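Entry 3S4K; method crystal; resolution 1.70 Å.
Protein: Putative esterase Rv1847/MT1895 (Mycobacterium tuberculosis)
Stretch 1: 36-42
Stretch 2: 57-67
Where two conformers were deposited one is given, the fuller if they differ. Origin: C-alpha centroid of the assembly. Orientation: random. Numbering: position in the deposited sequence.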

# COMPACT_ATOMS: atom_id res chain seq x y z
N GLY A 36 19.41 6.06 -4.66
CA GLY A 36 18.15 5.50 -5.08
C GLY A 36 18.13 4.01 -5.36
O GLY A 36 19.11 3.32 -5.15
N ALA A 37 16.97 3.56 -5.80
CA ALA A 37 16.72 2.19 -6.18
C ALA A 37 15.68 2.09 -7.27
O ALA A 37 14.85 3.00 -7.47
CB ALA A 37 16.30 1.35 -4.96
N ARG A 38 15.75 0.99 -7.99
CA ARG A 38 14.81 0.68 -9.06
C ARG A 38 14.44 -0.81 -9.01
O ARG A 38 15.29 -1.67 -8.78
CB ARG A 38 15.37 1.05 -10.44
CG ARG A 38 15.76 2.56 -10.58
CD ARG A 38 16.28 2.90 -11.96
NE ARG A 38 17.04 4.15 -11.85
CZ ARG A 38 16.80 5.29 -12.51
NH1 ARG A 38 15.85 5.40 -13.44
NH2 ARG A 38 17.57 6.35 -12.24
N ALA A 39 13.15 -1.09 -9.22
CA ALA A 39 12.68 -2.47 -9.25
C ALA A 39 11.46 -2.58 -10.11
O ALA A 39 10.86 -1.57 -10.50
CB ALA A 39 12.37 -2.98 -7.82
N GLN A 40 11.10 -3.82 -10.43
CA GLN A 40 10.08 -4.06 -11.43
C GLN A 40 9.33 -5.34 -11.14
O GLN A 40 9.89 -6.27 -10.55
CB GLN A 40 10.74 -4.15 -12.78
CG GLN A 40 11.71 -5.32 -12.93
CD GLN A 40 12.64 -5.13 -14.12
OE1 GLN A 40 13.12 -4.03 -14.36
NE2 GLN A 40 12.88 -6.19 -14.86
N LEU A 41 8.08 -5.39 -11.59
CA LEU A 41 7.31 -6.63 -11.50
C LEU A 41 6.40 -6.79 -12.71
O LEU A 41 6.09 -5.82 -13.42
CB LEU A 41 6.50 -6.74 -10.20
CG LEU A 41 5.33 -5.78 -9.88
CD1 LEU A 41 4.07 -6.09 -10.70
CD2 LEU A 41 5.02 -5.81 -8.38
N ASP A 42 6.02 -8.04 -12.95
CA ASP A 42 5.10 -8.37 -14.02
C ASP A 42 3.71 -8.36 -13.41
O ASP A 42 3.49 -8.96 -12.37
CB ASP A 42 5.41 -9.76 -14.59
CG ASP A 42 4.66 -10.09 -15.88
OD1 ASP A 42 4.27 -9.19 -16.65
OD2 ASP A 42 4.49 -11.30 -16.15
N GLY A 57 -3.12 -1.50 -3.79
CA GLY A 57 -2.20 -2.05 -2.78
C GLY A 57 -0.89 -2.56 -3.32
O GLY A 57 0.13 -2.50 -2.63
N VAL A 58 -0.89 -3.10 -4.54
CA VAL A 58 0.33 -3.60 -5.18
C VAL A 58 1.32 -2.47 -5.40
O VAL A 58 2.51 -2.58 -5.05
CB VAL A 58 -0.00 -4.27 -6.53
CG1 VAL A 58 1.25 -4.56 -7.40
CG2 VAL A 58 -0.82 -5.53 -6.29
N TYR A 59 0.82 -1.36 -5.94
CA TYR A 59 1.62 -0.15 -6.12
C TYR A 59 2.08 0.44 -4.79
O TYR A 59 3.24 0.80 -4.65
CB TYR A 59 0.88 0.92 -6.91
CG TYR A 59 0.52 0.51 -8.33
CD1 TYR A 59 1.47 -0.04 -9.17
CD2 TYR A 59 -0.74 0.75 -8.84
CE1 TYR A 59 1.15 -0.42 -10.47
CE2 TYR A 59 -1.08 0.39 -10.14
CZ TYR A 59 -0.14 -0.18 -10.95
OH TYR A 59 -0.48 -0.51 -12.24
N CYS A 60 1.16 0.59 -3.84
CA CYS A 60 1.57 0.96 -2.48
C CYS A 60 2.75 0.14 -1.97
O CYS A 60 3.71 0.68 -1.43
CB CYS A 60 0.41 0.83 -1.54
SG CYS A 60 -0.94 1.95 -1.85
N ALA A 61 2.68 -1.17 -2.15
CA ALA A 61 3.70 -2.07 -1.64
C ALA A 61 5.03 -1.93 -2.36
O ALA A 61 6.11 -1.92 -1.76
CB ALA A 61 3.18 -3.53 -1.72
N MET A 62 4.94 -1.82 -3.68
CA MET A 62 6.10 -1.57 -4.54
C MET A 62 6.83 -0.31 -4.11
O MET A 62 8.06 -0.29 -3.93
CB MET A 62 5.67 -1.36 -5.99
CG MET A 62 5.55 -2.59 -6.85
SD MET A 62 5.45 -2.07 -8.59
CE MET A 62 7.14 -1.64 -8.99
N ILE A 63 6.06 0.75 -3.94
CA ILE A 63 6.57 2.05 -3.53
C ILE A 63 7.24 1.91 -2.16
O ILE A 63 8.33 2.39 -1.95
CB ILE A 63 5.42 3.10 -3.57
CG1 ILE A 63 5.15 3.47 -5.03
CG2 ILE A 63 5.70 4.36 -2.68
CD1 ILE A 63 3.77 4.04 -5.28
N GLU A 64 6.60 1.18 -1.25
CA GLU A 64 7.16 0.99 0.09
C GLU A 64 8.52 0.27 0.05
O GLU A 64 9.49 0.70 0.70
CB GLU A 64 6.15 0.22 0.96
CG GLU A 64 6.57 0.03 2.42
CD GLU A 64 6.46 1.28 3.26
OE1 GLU A 64 5.91 2.30 2.77
OE2 GLU A 64 6.92 1.24 4.43
N SER A 65 8.59 -0.82 -0.72
CA SER A 65 9.80 -1.62 -0.85
C SER A 65 10.96 -0.84 -1.46
O SER A 65 12.08 -0.84 -0.94
CB SER A 65 9.54 -2.85 -1.72
OG SER A 65 8.88 -3.86 -0.98
N ILE A 66 10.70 -0.19 -2.57
CA ILE A 66 11.80 0.49 -3.30
C ILE A 66 12.36 1.63 -2.46
O ILE A 66 13.57 1.78 -2.31
CB ILE A 66 11.34 0.95 -4.72
CG1 ILE A 66 10.86 -0.25 -5.54
CG2 ILE A 66 12.53 1.63 -5.48
CD1 ILE A 66 10.21 0.08 -6.90
N ALA A 67 11.47 2.42 -1.87
CA ALA A 67 11.86 3.50 -0.96
C ALA A 67 12.63 3.01 0.27
O ALA A 67 13.66 3.60 0.65
CB ALA A 67 10.61 4.28 -0.52

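The strand 36-42 and the helix 57-67 pack with their N-to-C directions 143° apart, closer to antiparallel than to perpendicular, and their axes approach to 8.3 Å. No hydrogen bond joins them; the contact rests on the fit of apolar surfaces. The two periodicities explain which residues meet. In an extended strand alternate side chains share a face, so Ala 37, Ala 39 and Leu 41 point toward the helix while Arg 38 and Gln 40 point away. In the helix, a spacing of four residues brings Val 58, Met 62 and Ile 66 onto one side.

Because the directions are roughly antiparallel, the start of the strand meets the end of the helix segment. Here the backbones come close, with Ala 37 CA 5.9 Å from Ile 66 CA, and the side chains the strand turns toward the helix are single methyl groups, which leave the backbone within reach. The shallow surface above the two alanines receives the branched side chain of Ile 66, the most heavily covered residue of the contact. Ile 66 CG2 lies 3.8 Å from Ala 37 CB and also 3.3 Å from Ala 37 O, a close contact with the backbone itself; Ile 66 CD1 reaches along the strand to within 3.9 Å of Ala 39 CB. Thus one isoleucine spans two successive inward-facing alanines.

At the other end the bump comes from the strand. Leu 41, with chi1 and chi2 both p, places CD2 3.6 Å from Met 62 CG and 4.1 Å from Val 58 CG1, so a single methyl bridges one turn of the helix; the short, branched Val 58 presents a methyl to Leu 41 without needing a long side chain. Met 62 occupies the middle: beyond its contact with Leu 41, its flexible, unbranched chain carries Met 62 CE to 4.0 Å from Ala 39 O. Small residues therefore admit a large one at one end, and a large residue reaches out at the other.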